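Local coordinates for structural polyprotein, VP1 (Israeli acute paralysis virus, PDB 5CDD) that is one of the proteins of the virus's capsid, where it probably serves as a structural building block of the shell, at residues F46-D51 and Q73-M78; G90-K95 and D186-G191; C108-F113 and T133-N138; F113-N118 and S167-S172. One frame throughout, in Å; residues are numbered along the deposited sequence.

Interaction 1 of 4, residues F46-D51 and Q73-M78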
# COMPACT_ATOMS: atom_id res chain seq x y z
N PHE A 46 -21.48 -23.55 -15.73
CA PHE A 46 -21.45 -24.31 -16.98
C PHE A 46 -21.96 -25.72 -16.78
O PHE A 46 -21.73 -26.34 -15.74
CB PHE A 46 -20.03 -24.36 -17.54
CG PHE A 46 -19.59 -23.09 -18.21
CD1 PHE A 46 -19.28 -21.96 -17.46
CD2 PHE A 46 -19.50 -23.02 -19.60
CE1 PHE A 46 -18.89 -20.78 -18.09
CE2 PHE A 46 -19.11 -21.84 -20.23
CZ PHE A 46 -18.81 -20.72 -19.47
N ARG A 47 -22.66 -26.23 -17.79
CA ARG A 47 -23.21 -27.58 -17.75
C ARG A 47 -23.10 -28.17 -19.15
O ARG A 47 -23.27 -27.46 -20.14
CB ARG A 47 -24.66 -27.55 -17.30
CG ARG A 47 -24.84 -27.26 -15.81
CD ARG A 47 -24.40 -28.45 -14.98
NE ARG A 47 -24.63 -28.26 -13.55
CZ ARG A 47 -23.85 -27.54 -12.75
NH1 ARG A 47 -22.77 -26.94 -13.24
NH2 ARG A 47 -24.14 -27.43 -11.46
N THR A 48 -22.82 -29.46 -19.24
CA THR A 48 -22.68 -30.11 -20.54
C THR A 48 -24.03 -30.26 -21.23
O THR A 48 -25.04 -30.52 -20.58
CB THR A 48 -22.03 -31.51 -20.42
OG1 THR A 48 -22.87 -32.37 -19.64
CG2 THR A 48 -20.67 -31.41 -19.76
N ILE A 49 -24.04 -30.07 -22.55
CA ILE A 49 -25.26 -30.20 -23.33
C ILE A 49 -25.11 -31.39 -24.27
O ILE A 49 -26.07 -31.83 -24.89
CB ILE A 49 -25.54 -28.93 -24.16
CG1 ILE A 49 -24.34 -28.60 -25.05
CG2 ILE A 49 -25.85 -27.79 -23.22
CD1 ILE A 49 -24.52 -27.37 -25.92
N THR A 50 -23.89 -31.90 -24.37
CA THR A 50 -23.58 -33.05 -25.21
C THR A 50 -22.21 -33.58 -24.84
O THR A 50 -21.23 -32.84 -24.85
CB THR A 50 -23.59 -32.69 -26.72
OG1 THR A 50 -23.33 -33.87 -27.49
CG2 THR A 50 -22.52 -31.66 -27.04
N ASP A 51 -22.14 -34.87 -24.50
CA ASP A 51 -20.87 -35.47 -24.14
C ASP A 51 -20.10 -35.87 -25.38
O ASP A 51 -19.01 -36.43 -25.29
CB ASP A 51 -21.10 -36.69 -23.25
CG ASP A 51 -21.78 -36.35 -21.94
OD1 ASP A 51 -21.16 -35.66 -21.09
OD2 ASP A 51 -22.95 -36.76 -21.75
N GLN A 73 -34.49 -30.00 -25.52
CA GLN A 73 -34.39 -31.13 -24.60
C GLN A 73 -34.63 -30.77 -23.14
O GLN A 73 -35.35 -31.48 -22.43
CB GLN A 73 -33.03 -31.80 -24.74
CG GLN A 73 -32.68 -32.18 -26.16
CD GLN A 73 -31.46 -33.06 -26.24
OE1 GLN A 73 -30.42 -32.74 -25.65
NE2 GLN A 73 -31.56 -34.16 -26.97
N GLY A 74 -34.02 -29.68 -22.69
CA GLY A 74 -34.18 -29.27 -21.31
C GLY A 74 -33.24 -29.99 -20.36
O GLY A 74 -33.56 -30.17 -19.19
N ARG A 75 -32.09 -30.40 -20.88
CA ARG A 75 -31.10 -31.11 -20.07
C ARG A 75 -30.28 -30.15 -19.20
O ARG A 75 -30.19 -30.34 -17.99
CB ARG A 75 -30.16 -31.93 -20.95
CG ARG A 75 -29.12 -32.71 -20.16
CD ARG A 75 -28.07 -33.35 -21.04
NE ARG A 75 -26.99 -33.94 -20.24
CZ ARG A 75 -25.87 -34.45 -20.75
NH1 ARG A 75 -25.67 -34.46 -22.06
NH2 ARG A 75 -24.95 -34.95 -19.94
N ASP A 76 -29.69 -29.13 -19.82
CA ASP A 76 -28.88 -28.17 -19.07
C ASP A 76 -29.76 -27.06 -18.48
O ASP A 76 -30.96 -27.01 -18.73
CB ASP A 76 -27.79 -27.55 -19.96
CG ASP A 76 -28.34 -26.57 -20.97
OD1 ASP A 76 -27.52 -25.86 -21.61
OD2 ASP A 76 -29.57 -26.49 -21.14
N TYR A 77 -29.14 -26.17 -17.72
CA TYR A 77 -29.88 -25.08 -17.09
C TYR A 77 -30.45 -24.06 -18.07
O TYR A 77 -31.59 -23.62 -17.91
CB TYR A 77 -29.01 -24.36 -16.05
CG TYR A 77 -28.59 -25.24 -14.90
CD1 TYR A 77 -29.49 -26.13 -14.32
CD2 TYR A 77 -27.31 -25.16 -14.36
CE1 TYR A 77 -29.12 -26.93 -13.24
CE2 TYR A 77 -26.93 -25.95 -13.27
CZ TYR A 77 -27.84 -26.83 -12.72
OH TYR A 77 -27.49 -27.62 -11.65
N MET A 78 -29.68 -23.68 -19.07
CA MET A 78 -30.16 -22.70 -20.04
C MET A 78 -31.42 -23.20 -20.73
O MET A 78 -32.37 -22.43 -20.93
CB MET A 78 -29.08 -22.39 -21.08
CG MET A 78 -28.00 -21.46 -20.57
SD MET A 78 -26.94 -20.87 -21.88
CE MET A 78 -27.96 -19.59 -22.58

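Interaction 2 of 4, residues G90-K95 and D186-G191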
# COMPACT_ATOMS: atom_id res chain seq x y z
N GLY A 90 -28.81 -10.96 -23.59
CA GLY A 90 -27.43 -11.07 -23.16
C GLY A 90 -26.64 -12.06 -23.98
O GLY A 90 -27.20 -12.81 -24.79
N GLY A 91 -25.32 -12.08 -23.77
CA GLY A 91 -24.45 -12.99 -24.51
C GLY A 91 -24.46 -14.42 -24.03
O GLY A 91 -25.21 -14.79 -23.13
N ARG A 92 -23.60 -15.24 -24.63
CA ARG A 92 -23.49 -16.66 -24.30
C ARG A 92 -22.04 -17.13 -24.30
O ARG A 92 -21.19 -16.58 -24.99
CB ARG A 92 -24.29 -17.48 -25.31
CG ARG A 92 -25.78 -17.14 -25.34
CD ARG A 92 -26.36 -17.37 -26.72
NE ARG A 92 -27.79 -17.06 -26.77
CZ ARG A 92 -28.75 -17.82 -26.26
NH1 ARG A 92 -28.44 -18.96 -25.65
NH2 ARG A 92 -30.02 -17.46 -26.36
N ARG A 93 -21.76 -18.17 -23.51
CA ARG A 93 -20.42 -18.73 -23.41
C ARG A 93 -20.43 -20.22 -23.73
O ARG A 93 -21.38 -20.93 -23.40
CB ARG A 93 -19.85 -18.51 -22.01
CG ARG A 93 -19.47 -17.08 -21.71
CD ARG A 93 -19.13 -16.88 -20.25
NE ARG A 93 -18.65 -15.52 -19.99
CZ ARG A 93 -18.50 -15.00 -18.78
NH1 ARG A 93 -18.80 -15.72 -17.71
NH2 ARG A 93 -18.04 -13.77 -18.63
N TYR A 94 -19.36 -20.69 -24.37
CA TYR A 94 -19.24 -22.10 -24.72
C TYR A 94 -17.84 -22.62 -24.42
O TYR A 94 -16.86 -21.89 -24.51
CB TYR A 94 -19.52 -22.32 -26.22
CG TYR A 94 -20.89 -21.89 -26.68
CD1 TYR A 94 -21.14 -20.57 -27.07
CD2 TYR A 94 -21.94 -22.81 -26.76
CE1 TYR A 94 -22.40 -20.18 -27.51
CE2 TYR A 94 -23.20 -22.42 -27.20
CZ TYR A 94 -23.43 -21.11 -27.58
OH TYR A 94 -24.68 -20.73 -28.02
N LYS A 95 -17.76 -23.90 -24.05
CA LYS A 95 -16.49 -24.54 -23.78
C LYS A 95 -16.49 -25.88 -24.49
O LYS A 95 -17.39 -26.70 -24.29
CB LYS A 95 -16.28 -24.75 -22.27
CG LYS A 95 -16.19 -23.48 -21.47
CD LYS A 95 -15.59 -23.73 -20.09
CE LYS A 95 -15.73 -22.52 -19.19
NZ LYS A 95 -15.23 -21.27 -19.83
N ASP A 186 -21.88 -12.80 -18.50
CA ASP A 186 -22.26 -12.12 -17.27
C ASP A 186 -23.47 -11.19 -17.41
O ASP A 186 -23.86 -10.53 -16.45
CB ASP A 186 -21.05 -11.37 -16.71
CG ASP A 186 -21.03 -11.34 -15.19
OD1 ASP A 186 -21.27 -12.39 -14.56
OD2 ASP A 186 -20.76 -10.26 -14.62
N ASP A 187 -24.08 -11.16 -18.59
CA ASP A 187 -25.25 -10.31 -18.83
C ASP A 187 -26.50 -11.11 -19.22
O ASP A 187 -27.61 -10.58 -19.24
CB ASP A 187 -24.97 -9.29 -19.94
CG ASP A 187 -23.95 -8.24 -19.53
OD1 ASP A 187 -24.14 -7.61 -18.47
OD2 ASP A 187 -22.98 -8.03 -20.29
N PHE A 188 -26.31 -12.39 -19.53
CA PHE A 188 -27.41 -13.25 -19.95
C PHE A 188 -28.48 -13.48 -18.88
O PHE A 188 -28.16 -13.77 -17.73
CB PHE A 188 -26.88 -14.61 -20.41
CG PHE A 188 -27.93 -15.47 -21.07
CD1 PHE A 188 -28.28 -15.26 -22.39
CD2 PHE A 188 -28.60 -16.44 -20.34
CE1 PHE A 188 -29.30 -16.01 -22.99
CE2 PHE A 188 -29.61 -17.20 -20.92
CZ PHE A 188 -29.96 -16.98 -22.25
N THR A 189 -29.74 -13.37 -19.29
CA THR A 189 -30.86 -13.57 -18.39
C THR A 189 -32.15 -13.81 -19.17
O THR A 189 -32.24 -13.48 -20.36
CB THR A 189 -31.07 -12.34 -17.47
OG1 THR A 189 -32.11 -12.62 -16.52
CG2 THR A 189 -31.48 -11.13 -18.29
N PHE A 190 -33.13 -14.41 -18.50
CA PHE A 190 -34.44 -14.67 -19.09
C PHE A 190 -35.40 -13.65 -18.49
O PHE A 190 -35.13 -13.07 -17.44
CB PHE A 190 -34.93 -16.07 -18.75
CG PHE A 190 -34.14 -17.17 -19.42
CD1 PHE A 190 -33.98 -17.18 -20.79
CD2 PHE A 190 -33.57 -18.19 -18.68
CE1 PHE A 190 -33.25 -18.18 -21.42
CE2 PHE A 190 -32.84 -19.20 -19.30
CZ PHE A 190 -32.68 -19.19 -20.67
N GLY A 191 -36.53 -13.44 -19.15
CA GLY A 191 -37.50 -12.48 -18.66
C GLY A 191 -38.92 -12.79 -19.03
O GLY A 191 -39.18 -13.51 -19.99

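Interaction 3 of 4, residues C108-F113 and T133-N138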
# COMPACT_ATOMS: atom_id res chain seq x y z
N CYS A 108 -3.79 -29.97 -35.41
CA CYS A 108 -5.19 -29.65 -35.19
C CYS A 108 -5.38 -28.33 -34.45
O CYS A 108 -4.75 -28.08 -33.43
CB CYS A 108 -5.86 -30.77 -34.41
SG CYS A 108 -7.57 -30.44 -33.96
N TYR A 109 -6.26 -27.49 -34.99
CA TYR A 109 -6.56 -26.21 -34.36
C TYR A 109 -8.06 -25.93 -34.45
O TYR A 109 -8.74 -26.44 -35.35
CB TYR A 109 -5.76 -25.08 -35.03
CG TYR A 109 -6.17 -24.76 -36.45
CD1 TYR A 109 -7.33 -24.04 -36.72
CD2 TYR A 109 -5.38 -25.16 -37.53
CE1 TYR A 109 -7.70 -23.73 -38.03
CE2 TYR A 109 -5.74 -24.86 -38.84
CZ TYR A 109 -6.90 -24.14 -39.08
OH TYR A 109 -7.26 -23.84 -40.37
N ILE A 110 -8.56 -25.14 -33.52
CA ILE A 110 -9.98 -24.81 -33.47
C ILE A 110 -10.19 -23.30 -33.63
O ILE A 110 -9.59 -22.51 -32.92
CB ILE A 110 -10.61 -25.24 -32.13
CG1 ILE A 110 -10.32 -26.72 -31.86
CG2 ILE A 110 -12.11 -24.98 -32.16
CD1 ILE A 110 -10.92 -27.68 -32.85
N ARG A 111 -11.05 -22.92 -34.57
CA ARG A 111 -11.36 -21.52 -34.83
C ARG A 111 -12.84 -21.28 -34.57
O ARG A 111 -13.68 -22.11 -34.91
CB ARG A 111 -11.05 -21.16 -36.29
CG ARG A 111 -9.59 -21.24 -36.69
CD ARG A 111 -8.82 -19.99 -36.28
NE ARG A 111 -9.23 -18.79 -37.02
CZ ARG A 111 -9.06 -18.60 -38.32
NH1 ARG A 111 -8.48 -19.53 -39.07
NH2 ARG A 111 -9.44 -17.46 -38.89
N SER A 112 -13.16 -20.14 -33.97
CA SER A 112 -14.55 -19.79 -33.70
C SER A 112 -14.80 -18.36 -34.17
O SER A 112 -13.98 -17.47 -33.93
CB SER A 112 -14.88 -19.94 -32.21
OG SER A 112 -14.01 -19.16 -31.41
N PHE A 113 -15.93 -18.15 -34.84
CA PHE A 113 -16.28 -16.83 -35.36
C PHE A 113 -17.68 -16.44 -34.93
O PHE A 113 -18.36 -17.18 -34.21
CB PHE A 113 -16.24 -16.85 -36.89
CG PHE A 113 -14.98 -17.41 -37.47
CD1 PHE A 113 -13.89 -16.59 -37.75
CD2 PHE A 113 -14.88 -18.77 -37.75
CE1 PHE A 113 -12.72 -17.11 -38.29
CE2 PHE A 113 -13.71 -19.30 -38.30
CZ PHE A 113 -12.63 -18.47 -38.57
N THR A 133 -7.48 -22.11 -30.83
CA THR A 133 -6.73 -22.91 -29.86
C THR A 133 -6.18 -24.17 -30.52
O THR A 133 -6.63 -24.57 -31.59
CB THR A 133 -7.62 -23.34 -28.67
OG1 THR A 133 -8.63 -24.25 -29.11
CG2 THR A 133 -8.27 -22.12 -28.03
N TYR A 134 -5.19 -24.78 -29.87
CA TYR A 134 -4.58 -26.00 -30.37
C TYR A 134 -4.77 -27.09 -29.32
O TYR A 134 -4.05 -27.13 -28.32
CB TYR A 134 -3.09 -25.78 -30.64
CG TYR A 134 -2.81 -24.78 -31.75
CD1 TYR A 134 -2.96 -23.41 -31.53
CD2 TYR A 134 -2.42 -25.21 -33.02
CE1 TYR A 134 -2.72 -22.49 -32.55
CE2 TYR A 134 -2.18 -24.30 -34.04
CZ TYR A 134 -2.33 -22.94 -33.80
OH TYR A 134 -2.10 -22.03 -34.81
N PRO A 135 -5.74 -27.99 -29.55
CA PRO A 135 -6.06 -29.10 -28.65
C PRO A 135 -4.87 -29.87 -28.09
O PRO A 135 -4.94 -30.44 -27.01
CB PRO A 135 -6.97 -29.97 -29.50
CG PRO A 135 -7.70 -28.96 -30.32
CD PRO A 135 -6.58 -28.05 -30.76
N VAL A 136 -3.76 -29.89 -28.83
CA VAL A 136 -2.59 -30.62 -28.38
C VAL A 136 -1.98 -29.98 -27.13
O VAL A 136 -1.39 -30.68 -26.30
CB VAL A 136 -1.51 -30.69 -29.49
CG1 VAL A 136 -0.95 -29.31 -29.77
CG2 VAL A 136 -0.42 -31.65 -29.08
N ILE A 137 -2.11 -28.67 -27.00
CA ILE A 137 -1.58 -27.96 -25.84
C ILE A 137 -2.70 -27.35 -24.99
O ILE A 137 -2.49 -27.03 -23.81
CB ILE A 137 -0.61 -26.82 -26.26
CG1 ILE A 137 -1.33 -25.81 -27.15
CG2 ILE A 137 0.59 -27.41 -26.98
CD1 ILE A 137 -0.44 -24.66 -27.60
N ASN A 138 -3.88 -27.20 -25.58
CA ASN A 138 -5.03 -26.64 -24.87
C ASN A 138 -6.32 -27.34 -25.30
O ASN A 138 -6.98 -26.93 -26.25
CB ASN A 138 -5.12 -25.13 -25.13
CG ASN A 138 -6.32 -24.50 -24.44
OD1 ASN A 138 -6.73 -24.92 -23.36
ND2 ASN A 138 -6.87 -23.46 -25.05

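Interaction 4 of 4, residues F113-N118 and S167-S172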
# COMPACT_ATOMS: atom_id res chain seq x y z
N PHE A 113 -15.93 -18.15 -34.84
CA PHE A 113 -16.28 -16.83 -35.36
C PHE A 113 -17.68 -16.44 -34.93
O PHE A 113 -18.36 -17.18 -34.21
CB PHE A 113 -16.24 -16.85 -36.89
CG PHE A 113 -14.98 -17.41 -37.47
CD1 PHE A 113 -13.89 -16.59 -37.75
CD2 PHE A 113 -14.88 -18.77 -37.75
CE1 PHE A 113 -12.72 -17.11 -38.29
CE2 PHE A 113 -13.71 -19.30 -38.30
CZ PHE A 113 -12.63 -18.47 -38.57
N LEU A 114 -18.11 -15.27 -35.37
CA LEU A 114 -19.45 -14.78 -35.09
C LEU A 114 -20.26 -14.96 -36.36
O LEU A 114 -19.70 -15.10 -37.45
CB LEU A 114 -19.43 -13.29 -34.72
CG LEU A 114 -19.01 -12.87 -33.32
CD1 LEU A 114 -19.06 -11.35 -33.23
CD2 LEU A 114 -19.92 -13.49 -32.28
N MET A 115 -21.58 -14.94 -36.22
CA MET A 115 -22.45 -15.07 -37.37
C MET A 115 -23.88 -14.86 -36.92
O MET A 115 -24.29 -15.33 -35.86
CB MET A 115 -22.29 -16.44 -38.03
CG MET A 115 -22.87 -17.59 -37.25
SD MET A 115 -24.14 -18.35 -38.26
CE MET A 115 -23.14 -19.14 -39.53
N PRO A 116 -24.67 -14.11 -37.71
CA PRO A 116 -26.06 -13.82 -37.40
C PRO A 116 -26.82 -15.10 -37.06
O PRO A 116 -26.72 -16.10 -37.76
CB PRO A 116 -26.57 -13.18 -38.68
CG PRO A 116 -25.35 -12.45 -39.18
CD PRO A 116 -24.28 -13.50 -39.00
N ARG A 117 -27.58 -15.05 -35.97
CA ARG A 117 -28.34 -16.20 -35.53
C ARG A 117 -29.22 -16.75 -36.64
O ARG A 117 -29.94 -16.00 -37.31
CB ARG A 117 -29.19 -15.83 -34.32
CG ARG A 117 -29.91 -17.01 -33.68
CD ARG A 117 -30.46 -16.62 -32.33
NE ARG A 117 -29.38 -16.29 -31.40
CZ ARG A 117 -28.48 -17.17 -30.97
NH1 ARG A 117 -28.54 -18.43 -31.38
NH2 ARG A 117 -27.53 -16.79 -30.13
N ASN A 118 -29.14 -18.06 -36.84
CA ASN A 118 -29.92 -18.77 -37.85
C ASN A 118 -29.49 -18.57 -39.30
O ASN A 118 -30.26 -18.82 -40.22
CB ASN A 118 -31.40 -18.44 -37.71
CG ASN A 118 -31.97 -18.93 -36.39
OD1 ASN A 118 -31.84 -20.10 -36.03
ND2 ASN A 118 -32.61 -18.03 -35.65
N SER A 167 -24.47 -14.95 -33.18
CA SER A 167 -24.36 -16.34 -32.77
C SER A 167 -22.93 -16.80 -33.01
O SER A 167 -22.10 -16.04 -33.51
CB SER A 167 -25.34 -17.20 -33.58
OG SER A 167 -25.25 -18.56 -33.20
N LEU A 168 -22.63 -18.04 -32.64
CA LEU A 168 -21.29 -18.58 -32.81
C LEU A 168 -21.18 -19.54 -34.00
O LEU A 168 -22.14 -20.21 -34.36
CB LEU A 168 -20.86 -19.32 -31.54
CG LEU A 168 -19.44 -19.88 -31.52
CD1 LEU A 168 -18.46 -18.74 -31.32
CD2 LEU A 168 -19.30 -20.91 -30.41
N MET A 169 -20.00 -19.57 -34.60
CA MET A 169 -19.73 -20.47 -35.72
C MET A 169 -18.44 -21.22 -35.41
O MET A 169 -17.40 -20.62 -35.15
CB MET A 169 -19.58 -19.68 -37.02
CG MET A 169 -19.32 -20.58 -38.21
SD MET A 169 -19.46 -19.72 -39.77
CE MET A 169 -17.85 -18.93 -39.88
N TYR A 170 -18.53 -22.55 -35.43
CA TYR A 170 -17.40 -23.41 -35.11
C TYR A 170 -16.63 -23.88 -36.34
O TYR A 170 -17.19 -24.02 -37.42
CB TYR A 170 -17.91 -24.62 -34.34
CG TYR A 170 -16.88 -25.31 -33.49
CD1 TYR A 170 -16.37 -24.70 -32.35
CD2 TYR A 170 -16.42 -26.58 -33.82
CE1 TYR A 170 -15.44 -25.34 -31.55
CE2 TYR A 170 -15.48 -27.23 -33.03
CZ TYR A 170 -15.00 -26.61 -31.89
OH TYR A 170 -14.07 -27.24 -31.10
N PHE A 171 -15.33 -24.13 -36.17
CA PHE A 171 -14.51 -24.60 -37.27
C PHE A 171 -13.23 -25.29 -36.81
O PHE A 171 -12.62 -24.89 -35.82
CB PHE A 171 -14.13 -23.45 -38.20
CG PHE A 171 -13.26 -23.87 -39.36
CD1 PHE A 171 -13.83 -24.46 -40.48
CD2 PHE A 171 -11.88 -23.74 -39.29
CE1 PHE A 171 -13.03 -24.92 -41.53
CE2 PHE A 171 -11.07 -24.20 -40.33
CZ PHE A 171 -11.64 -24.79 -41.45
N SER A 172 -12.83 -26.32 -37.54
CA SER A 172 -11.60 -27.05 -37.24
C SER A 172 -11.06 -27.62 -38.54
O SER A 172 -11.83 -27.96 -39.44
CB SER A 172 -11.88 -28.19 -36.25
OG SER A 172 -10.68 -28.87 -35.89

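Interaction 1 of 4, residues F46-D51 and Q73-M78
R75 and Y77 meet D51 and R47 in a buried contact that combines a salt bridge with arginine-tyrosine packing, and it joins the first barrel strand of a viral jelly roll to the turn between helices 64-73 and 77-82. Strand 47-55 belongs to the sheet usually called BIDG, and this turn lies beside its start, R47 and D76 being the closest backbone neighbours at 5.9 Å between CA atoms. R75, fully extended from CG to NE, brings NH2 to D51 OD2 at 3.2 Å, on the syn side of the carboxylate and 27° out of its plane. The two flat groups are turned 55° apart, so the grip is that of one N-H on one oxygen and not a two-pronged pair. T48 O lies over a face of the same guanidinium, near its rim. R75 NE has its main charge partner in D127 of a neighbouring copy of this protein, which ties the contact to the subunit interface. D76 caps helix 77-82 through S79 N and forms a salt bridge with R182, while I49 CG2 packs 3.6 Å from D76 CG. The R47 chain bends at chi2 (-71°); its guanidinium rests against Y77, whose CE2 sits 3.1 Å above that plane towards its rim. R47 NH1 donates to F46 O at 2.8 Å, and R47 NH2 reaches Y77 OH in a weak hydrogen bond of 3.4 Å.

Interaction 2 of 4, residues G90-K95 and D186-G191
F188 and R92 supply the ring packing: F188 CE1 lies 3.7 Å above the centre of the R92 guanidinium, and ring and guanidinium planes are inclined by 58°. The chi1 of F188 (-170°) sets CG anti to its backbone N, and the ring meets the backbone of G90 and G91, with CD1 3.2 Å from G91 O. M78 of helix 77-82 also packs against both F188 and R92, and R92 forms a cation-pi pair with Y88. Backbone oxygens make the second group of contacts. G90 O is at the ring edge, 3.6 Å from F188 CD1, while G91 O approaches the ring obliquely; G90 CA and F188 CA are 3.9 Å apart. No hydrogen bond links the two segments directly. They belong to the BIDG sheet of the jelly roll, where the strand at 92-95 runs antiparallel to strand 176-184; residues 186-188 are the loop after that strand, and they lead into strand 189-191, which pairs antiparallel with strand 87-98. R93 and D186 meet without a charge contact. D186 N lies over one face of the R93 guanidinium, towards its rim, 3.9 Å above the plane, whereas R93 NH1 and D186 OD1 stay 5.2 Å apart. R93 is held instead by E144 and, at NH1, by S1 O of another chain of the capsid.

Interaction 3 of 4, residues C108-F113 and T133-N138
I110 and T133 form the close-packed end of this contact, an antiparallel hydrogen-bonded pair at the edge of the CHEF sheet of the jelly roll, where strand 110-116 meets strand 131-133. I110 N donates to T133 O at 2.8 Å, and T133 N returns a bond to I110 O at 3.0 Å; both donors lie in the plane of the carbonyl they address. T133 O also receives the CA-H of Y109. On the I110 side, P135 CG touches two side chains, 3.8 Å from I110 CG1 and 3.9 Å from C108 SG. The sulfur owes that place to a chi1 of 175°, anti to the backbone N. Y109 and Y134 pack on the other side of the strand pair. Y109 CB lies over one face of the Y134 ring, 4.1 Å from its centroid and 23° off the normal, a CH-pi contact made by the methylene and not by the Y109 ring. Y134 OH is bonded to N98 O of a neighbouring copy of this protein. The loose side is the turn beyond P135: V136 is exposed, I137 partly so, and neither packs on 108-113. That turn is fastened from within, since I137 N and N138 N reach Y134 O from opposite faces of its plane. Two backbone bonds thus fix the strand register, while apolar and CH-pi packing secures the residues just past the bridge, consistent with a sheet edge that gives way to a loop and is covered by the next subunit.

Interaction 4 of 4, residues F113-N118 and S167-S172
M169 reaches F113 because its side chain leaves anti to the backbone N and then turns at chi3 (81°), which puts CE 3.7 Å from F113 CD2. M115 also bends at chi3 (71°) and brings its own CE to M169 SD, likewise 3.7 Å away, the two side chains crossing at about a right angle. F171 CB approaches the edge of the F113 ring, at CE2, from 4.2 Å. All this lies on the face carrying F113, M115, M169 and F171, where L300 of another capsid chain packs on F113 and F171. L114 and L168 point to the other face, into the interior of the jelly roll, where L168 meets Y94, F96 and V143. The backbones form the antiparallel E-H pairing of the CHEF sheet. F113 N to M169 O and M169 N to F113 O are both 2.9 Å; M115 N to S167 O is 3.0 Å, and S167 N to M115 O is only weak. The segments' directions differ by 129°, so the pairing is strongly twisted. At its end S167 CB lies 3.9 Å above the R117 guanidinium plane, towards the rim. R117 NE forms a salt bridge with D165, which probably offsets the nearby like charge of R92. The strands are therefore held by backbone hydrogen bonds at the F113-M169 and M115-S167 pairs and by methionine and aromatic packing on one face, with the R117 guanidinium at the end of the pairing.

How the interactions relate
Interactions 3 and 4 hold the same strand, 110-116, from its two sides: strand 131-133 is its outer neighbour in the CHEF sheet and 166-172 its inner one, and both contacts use backbone hydrogen bonds. Interactions 1 and 2 lie nearer the chain centre on the BIDG sheet, and no backbone hydrogen bond crosses either; interaction 1 rests mainly on side chains, interaction 2 on the F188 side chain against the glycine backbone and R92. F46 packs on R93 between them. Interactions 2 and 4 touch where Y94 meets L168 between the two sheets. Interaction 2 is only partly buried and the others are buried, although interaction 3, about 22 Å from the chain centre to its own, owes part of its cover to neighbouring chains.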